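Local coordinates for protein mirolysin (Tannerella forsythia, PDB 6R7V) that probably cleaves peptide bonds as a zinc-dependent metallopeptidase of the pappalysin family, seen here as a latent zymogen whose metal is blocked by a cysteine, at residues A167-E172 with V209-D214; L213-I218 with K280-R285. The protein carries 1 engineered substitution. All blocks are in the same frame, centred on the assembly; numbering follows the deposited sequence.

Contact 1: residues A167-E172 with V209-D214. With ZN (zinc ion), chain D; GOL (glycerol), chain H.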
loop_
_atom_site.group_PDB
_atom_site.type_symbol
_atom_site.label_atom_id
_atom_site.label_comp_id
_atom_site.label_asym_id
_atom_site.label_seq_id
_atom_site.Cartn_x
_atom_site.Cartn_y
_atom_site.Cartn_z
ATOM N N ALA A 167 -3.438 5.626 1.023
ATOM C CA ALA A 167 -2.727 5.164 2.200
ATOM C C ALA A 167 -2.203 6.328 2.976
ATOM O O ALA A 167 -1.956 7.392 2.399
ATOM C CB ALA A 167 -1.553 4.290 1.764
ATOM N N GLN A 168 -1.888 6.096 4.241
ATOM C CA GLN A 168 -1.208 7.090 5.038
ATOM C C GLN A 168 0.269 6.667 5.123
ATOM O O GLN A 168 0.561 5.514 5.422
ATOM C CB GLN A 168 -1.850 7.247 6.436
ATOM C CG GLN A 168 -1.233 8.433 7.170
ATOM C CD GLN A 168 -1.937 8.724 8.462
ATOM O OE1 GLN A 168 -3.027 9.265 8.467
ATOM N NE2 GLN A 168 -1.316 8.372 9.568
ATOM N N PHE A 169 1.204 7.597 4.878
ATOM C CA PHE A 169 2.624 7.270 4.891
ATOM C C PHE A 169 3.202 7.195 6.304
ATOM O O PHE A 169 2.720 7.913 7.193
ATOM C CB PHE A 169 3.396 8.349 4.115
ATOM C CG PHE A 169 3.218 8.300 2.622
ATOM C CD1 PHE A 169 2.351 9.178 1.981
ATOM C CD2 PHE A 169 3.919 7.384 1.855
ATOM C CE1 PHE A 169 2.136 9.091 0.601
ATOM C CE2 PHE A 169 3.744 7.332 0.465
ATOM C CZ PHE A 169 2.869 8.198 -0.154
ATOM N N PRO A 170 4.312 6.439 6.503
ATOM C CA PRO A 170 4.899 6.328 7.846
ATOM C C PRO A 170 5.363 7.642 8.459
ATOM O O PRO A 170 5.342 7.748 9.693
ATOM C CB PRO A 170 6.116 5.425 7.625
ATOM C CG PRO A 170 5.762 4.593 6.427
ATOM C CD PRO A 170 4.920 5.472 5.559
ATOM N N PHE A 171 5.751 8.654 7.645
ATOM C CA PHE A 171 6.203 9.914 8.245
ATOM C C PHE A 171 5.064 10.631 8.985
ATOM O O PHE A 171 5.324 11.562 9.757
ATOM C CB PHE A 171 6.858 10.873 7.208
ATOM C CG PHE A 171 5.871 11.703 6.395
ATOM C CD1 PHE A 171 5.287 11.189 5.245
ATOM C CD2 PHE A 171 5.511 12.979 6.801
ATOM C CE1 PHE A 171 4.373 11.946 4.503
ATOM C CE2 PHE A 171 4.555 13.717 6.085
ATOM C CZ PHE A 171 3.988 13.186 4.948
ATOM N N GLU A 172 3.821 10.241 8.711
ATOM C CA GLU A 172 2.630 10.829 9.326
ATOM C C GLU A 172 2.203 10.059 10.583
ATOM O O GLU A 172 1.259 10.503 11.248
ATOM C CB GLU A 172 1.430 10.824 8.330
ATOM C CG GLU A 172 1.766 11.129 6.862
ATOM C CD GLU A 172 0.599 11.270 5.893
ATOM O OE1 GLU A 172 0.442 10.444 4.955
ATOM O OE2 GLU A 172 -0.157 12.250 6.071
ATOM N N VAL A 209 -0.620 -0.723 0.183
ATOM C CA VAL A 209 0.203 -1.242 1.291
ATOM C C VAL A 209 1.683 -0.853 1.032
ATOM O O VAL A 209 2.395 -0.529 1.991
ATOM C CB VAL A 209 -0.020 -2.773 1.507
ATOM C CG1 VAL A 209 0.975 -3.367 2.502
ATOM C CG2 VAL A 209 -1.451 -3.043 1.960
ATOM N N GLY A 210 2.110 -0.816 -0.243
ATOM C CA GLY A 210 3.447 -0.325 -0.559
ATOM C C GLY A 210 3.628 1.085 -0.015
ATOM O O GLY A 210 4.640 1.365 0.611
ATOM N N HIS A 211 2.640 2.008 -0.222
ATOM C CA HIS A 211 2.756 3.363 0.390
ATOM C C HIS A 211 2.775 3.325 1.926
ATOM O O HIS A 211 3.533 4.073 2.547
ATOM C CB HIS A 211 1.589 4.249 -0.024
ATOM C CG HIS A 211 1.503 4.606 -1.486
ATOM N ND1 HIS A 211 2.545 5.229 -2.157
ATOM C CD2 HIS A 211 0.440 4.539 -2.314
ATOM C CE1 HIS A 211 2.081 5.515 -3.371
ATOM N NE2 HIS A 211 0.825 5.143 -3.501
ATOM N N TRP A 212 1.934 2.476 2.532
ATOM C CA TRP A 212 1.934 2.356 3.999
ATOM C C TRP A 212 3.312 1.862 4.516
ATOM O O TRP A 212 3.675 2.130 5.679
ATOM C CB TRP A 212 0.793 1.398 4.356
ATOM C CG TRP A 212 0.607 1.149 5.815
ATOM C CD1 TRP A 212 0.023 1.982 6.730
ATOM C CD2 TRP A 212 0.958 -0.040 6.508
ATOM N NE1 TRP A 212 0.028 1.389 7.967
ATOM C CE2 TRP A 212 0.639 0.159 7.871
ATOM C CE3 TRP A 212 1.557 -1.241 6.118
ATOM C CZ2 TRP A 212 0.851 -0.836 8.840
ATOM C CZ3 TRP A 212 1.777 -2.217 7.073
ATOM C CH2 TRP A 212 1.461 -1.996 8.425
ATOM N N LEU A 213 4.086 1.169 3.631
ATOM C CA LEU A 213 5.426 0.698 3.887
ATOM C C LEU A 213 6.494 1.604 3.229
ATOM O O LEU A 213 7.630 1.185 2.961
ATOM C CB LEU A 213 5.584 -0.768 3.479
ATOM C CG LEU A 213 4.743 -1.748 4.312
ATOM C CD1 LEU A 213 4.844 -3.141 3.758
ATOM C CD2 LEU A 213 5.139 -1.699 5.826
ATOM N N ASP A 214 6.141 2.873 3.050
ATOM C CA ASP A 214 7.052 3.975 2.711
ATOM C C ASP A 214 7.399 4.109 1.229
ATOM O O ASP A 214 8.245 4.960 0.879
ATOM C CB ASP A 214 8.372 3.892 3.540
ATOM C CG ASP A 214 8.848 5.219 4.054
ATOM O OD1 ASP A 214 8.032 6.130 4.138
ATOM O OD2 ASP A 214 10.062 5.342 4.351
HETATM ZN ZN ZN D . -0.373 5.363 -5.138
HETATM C C1 GOL H . 7.581 8.541 1.804
HETATM O O1 GOL H . 8.228 7.864 0.743
HETATM C C2 GOL H . 8.580 8.933 2.867
HETATM O O2 GOL H . 9.459 9.942 2.358
HETATM C C3 GOL H . 7.901 9.450 4.114
HETATM O O3 GOL H . 7.113 8.444 4.760
#

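Contact 2: residues L213-I218 with K280-R285. With ZN (zinc ion), chain D.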
loop_
_atom_site.group_PDB
_atom_site.type_symbol
_atom_site.label_atom_id
_atom_site.label_comp_id
_atom_site.label_asym_id
_atom_site.label_seq_id
_atom_site.Cartn_x
_atom_site.Cartn_y
_atom_site.Cartn_z
ATOM N N LEU A 213 4.086 1.169 3.631
ATOM C CA LEU A 213 5.426 0.698 3.887
ATOM C C LEU A 213 6.494 1.604 3.229
ATOM O O LEU A 213 7.630 1.185 2.961
ATOM C CB LEU A 213 5.584 -0.768 3.479
ATOM C CG LEU A 213 4.743 -1.748 4.312
ATOM C CD1 LEU A 213 4.844 -3.141 3.758
ATOM C CD2 LEU A 213 5.139 -1.699 5.826
ATOM N N ASP A 214 6.141 2.873 3.050
ATOM C CA ASP A 214 7.052 3.975 2.711
ATOM C C ASP A 214 7.399 4.109 1.229
ATOM O O ASP A 214 8.245 4.960 0.879
ATOM C CB ASP A 214 8.372 3.892 3.540
ATOM C CG ASP A 214 8.848 5.219 4.054
ATOM O OD1 ASP A 214 8.032 6.130 4.138
ATOM O OD2 ASP A 214 10.062 5.342 4.351
ATOM N N LEU A 215 6.772 3.340 0.349
ATOM C CA LEU A 215 7.100 3.486 -1.070
ATOM C C LEU A 215 6.333 4.612 -1.712
ATOM O O LEU A 215 5.163 4.871 -1.355
ATOM C CB LEU A 215 6.799 2.195 -1.845
ATOM C CG LEU A 215 7.518 0.941 -1.367
ATOM C CD1 LEU A 215 7.225 -0.212 -2.302
ATOM C CD2 LEU A 215 9.034 1.161 -1.230
ATOM N N ARG A 216 6.955 5.202 -2.731
ATOM C CA ARG A 216 6.359 6.274 -3.526
ATOM C C ARG A 216 6.072 5.798 -4.927
ATOM O O ARG A 216 6.703 4.857 -5.443
ATOM C CB ARG A 216 7.339 7.439 -3.624
ATOM C CG ARG A 216 7.633 8.072 -2.291
ATOM C CD ARG A 216 8.377 9.347 -2.517
ATOM N NE ARG A 216 8.913 9.874 -1.271
ATOM C CZ ARG A 216 9.502 11.058 -1.175
ATOM N NH1 ARG A 216 9.574 11.859 -2.232
ATOM N NH2 ARG A 216 10.012 11.457 -0.022
ATOM N N HIS A 217 5.225 6.552 -5.621
ATOM C CA HIS A 217 5.008 6.305 -7.044
ATOM C C HIS A 217 6.319 6.291 -7.789
ATOM O O HIS A 217 7.170 7.167 -7.581
ATOM C CB HIS A 217 4.102 7.368 -7.613
ATOM C CG HIS A 217 2.711 7.229 -7.110
ATOM N ND1 HIS A 217 1.905 8.321 -6.946
ATOM C CD2 HIS A 217 2.035 6.123 -6.725
ATOM C CE1 HIS A 217 0.751 7.861 -6.493
ATOM N NE2 HIS A 217 0.788 6.548 -6.303
ATOM N N ILE A 218 6.470 5.296 -8.670
ATOM C CA ILE A 218 7.757 5.032 -9.311
ATOM C C ILE A 218 8.240 6.212 -10.196
ATOM O O ILE A 218 9.442 6.414 -10.365
ATOM C CB ILE A 218 7.664 3.722 -10.112
ATOM C CG1 ILE A 218 9.031 3.274 -10.624
ATOM C CG2 ILE A 218 6.631 3.821 -11.263
ATOM C CD1 ILE A 218 9.053 1.807 -11.061
ATOM N N LYS A 280 14.254 -5.243 -5.369
ATOM C CA LYS A 280 15.016 -5.455 -4.130
ATOM C C LYS A 280 15.158 -4.139 -3.335
ATOM O O LYS A 280 15.106 -4.158 -2.104
ATOM C CB LYS A 280 16.400 -6.009 -4.453
ATOM C CG LYS A 280 16.324 -7.435 -5.013
ATOM C CD LYS A 280 17.674 -7.895 -5.552
ATOM C CE LYS A 280 17.582 -9.287 -6.125
ATOM N NZ LYS A 280 18.868 -9.683 -6.771
ATOM N N GLY A 281 15.382 -3.022 -4.033
ATOM C CA GLY A 281 15.507 -1.737 -3.349
ATOM C C GLY A 281 14.234 -1.311 -2.645
ATOM O O GLY A 281 14.280 -0.729 -1.548
ATOM N N GLN A 282 13.067 -1.570 -3.279
ATOM C CA GLN A 282 11.795 -1.265 -2.624
ATOM C C GLN A 282 11.616 -2.160 -1.401
ATOM O O GLN A 282 11.214 -1.660 -0.366
ATOM C CB GLN A 282 10.632 -1.455 -3.609
ATOM C CG GLN A 282 10.564 -0.365 -4.686
ATOM C CD GLN A 282 9.541 -0.722 -5.739
ATOM O OE1 GLN A 282 9.432 -1.881 -6.163
ATOM N NE2 GLN A 282 8.730 0.272 -6.148
ATOM N N VAL A 283 11.941 -3.464 -1.513
ATOM C CA VAL A 283 11.891 -4.383 -0.369
ATOM C C VAL A 283 12.736 -3.855 0.811
ATOM O O VAL A 283 12.290 -3.915 1.966
ATOM C CB VAL A 283 12.383 -5.787 -0.796
ATOM C CG1 VAL A 283 12.734 -6.644 0.421
ATOM C CG2 VAL A 283 11.316 -6.446 -1.652
ATOM N N GLU A 284 13.954 -3.423 0.539
ATOM C CA GLU A 284 14.826 -2.900 1.594
ATOM C C GLU A 284 14.157 -1.746 2.317
ATOM O O GLU A 284 14.190 -1.699 3.553
ATOM C CB GLU A 284 16.178 -2.450 1.023
ATOM C CG GLU A 284 17.079 -3.573 0.542
ATOM C CD GLU A 284 18.339 -3.061 -0.130
ATOM O OE1 GLU A 284 19.317 -2.754 0.591
ATOM O OE2 GLU A 284 18.345 -2.953 -1.378
ATOM N N ARG A 285 13.528 -0.826 1.561
ATOM C CA ARG A 285 12.898 0.323 2.170
ATOM C C ARG A 285 11.727 -0.123 3.054
ATOM O O ARG A 285 11.572 0.383 4.169
ATOM C CB ARG A 285 12.437 1.296 1.083
ATOM C CG ARG A 285 11.584 2.434 1.586
ATOM C CD ARG A 285 12.288 3.326 2.580
ATOM N NE ARG A 285 13.242 4.189 1.923
ATOM C CZ ARG A 285 13.093 5.500 1.784
ATOM N NH1 ARG A 285 12.070 6.123 2.349
ATOM N NH2 ARG A 285 13.996 6.202 1.135
HETATM ZN ZN ZN D . -0.373 5.363 -5.138
HETATM O O HOH W 1 8.920 3.082 -5.515
#

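Contact 1: residues A167-E172 with V209-D214
The active-site helix of the metzincin fold, residues 203-212, ends here against the loop that follows strand 165-167, with Phe169 and Pro170 packed on His211, Trp212 and Asp214. His211 binds the zinc ion through NE2 at 2.0 Å, sharing it with His207, His217 and Cys6, and its other nitrogen, ND1, is hydrogen-bonded to the backbone O of Leu215, so both ring nitrogens are held. The Phe169 ring packs obliquely on this imidazole with planes 71° apart. Phe169 CE2 comes within 3.6 Å of His211 ND1, and Phe169 CD2 lies 3.4 Å from His211 O. Phe169 CG lies anti to its own carbonyl carbon (chi1 -73°), on the side of the backbone N. At the end of the strand, Ala167 CB meets His211 CB at 3.6 Å.

Pro170 covers the helix end with its ring methylenes: CG lies 3.3 Å from Trp212 O, which is itself hydrogen-bonded to Arg297 NH2. No direct hydrogen bond joins the two segments, and the buried Gln168 O, near Trp212 CA, has no partner in the model. Asp214, with positive phi, is the C' residue of the Schellman motif that closes the helix, its N bonded to His211 O. A glycerol, probably from the crystallisation liquor, bridges the segments: its O1 bonds to Asp214 O, while its O3 receives Phe171 N (3.2 Å) and donates to Asp214 OD1 at 2.6 Å.

Contact 2: residues L213-I218 with K280-R285
A salt bridge between Asp214 and Arg285 and the packing of Leu215 on Gln282 join the turn after the active-site helix, part of the zinc-binding metzincin motif that runs on to His217, to helix 280-288. The charged pair depends on a folded arginine. Its CG is anti to the backbone N (chi1 171°), and bends at chi2 and chi3 turn the chain back across the aspartate. Arg285 NH1 then donates to Asp214 OD2 at 2.9 Å, nearly within the guanidinium plane but from well above the carboxylate plane, the two planes lying 50° apart. Both groups have second partners on helix 20-32: OD2 also accepts Trp29 NE1, and Arg285 NH2 forms a salt bridge with Glu30. The arginine and the indole N-H on OD2 would probably help stabilise the carboxylate's negative charge.

The apolar part is carried by the branched end of Leu215, which crosses the Gln282 side chain at about a right angle. Leu215 CD1 lies 3.9 Å from Gln282 CB, and Leu215 CD2 sits 3.7 Å from Gln282 O on the helix backbone. Leu215 CD2 also meets Arg285 CG at 4.0 Å, so this methyl touches both Gln282 and Arg285, three residues apart on the helix; Met286 of the same helix also packs on Leu215.

The polar end of Gln282 is used at both atoms. OE1 accepts bonds from Thr279 N and Asn265 ND2. NE2 works through water: Gln282 NE2 donates at 2.9 Å to a molecule that in turn donates to Arg216 O at 2.8 Å, one residue before His217, whose NE2 binds the zinc ion at 2.0 Å.

How the contacts relate
From the N-terminal segment, whose Cys6 binds the zinc ion, the chain passes helix 20-32 and most of the mixed sheet to reach strand 165-167 and its following loop, then runs through strand 182-185 into helix 203-212, whose end folds back on that loop; contact 1 closes this excursion of 36 residues. A longer, mostly irregular excursion of 61 residues precedes helix 280-288, which returns to the same turn and closes contact 2. The two loops follow one another, neither nesting nor crossing, and meet at the shared Leu213 and Asp214. Contact 1 ties the mixed sheet to the active-site helix, contact 2 ties that helix's exit to helix 280-288, and each supplies one histidine to the zinc ion.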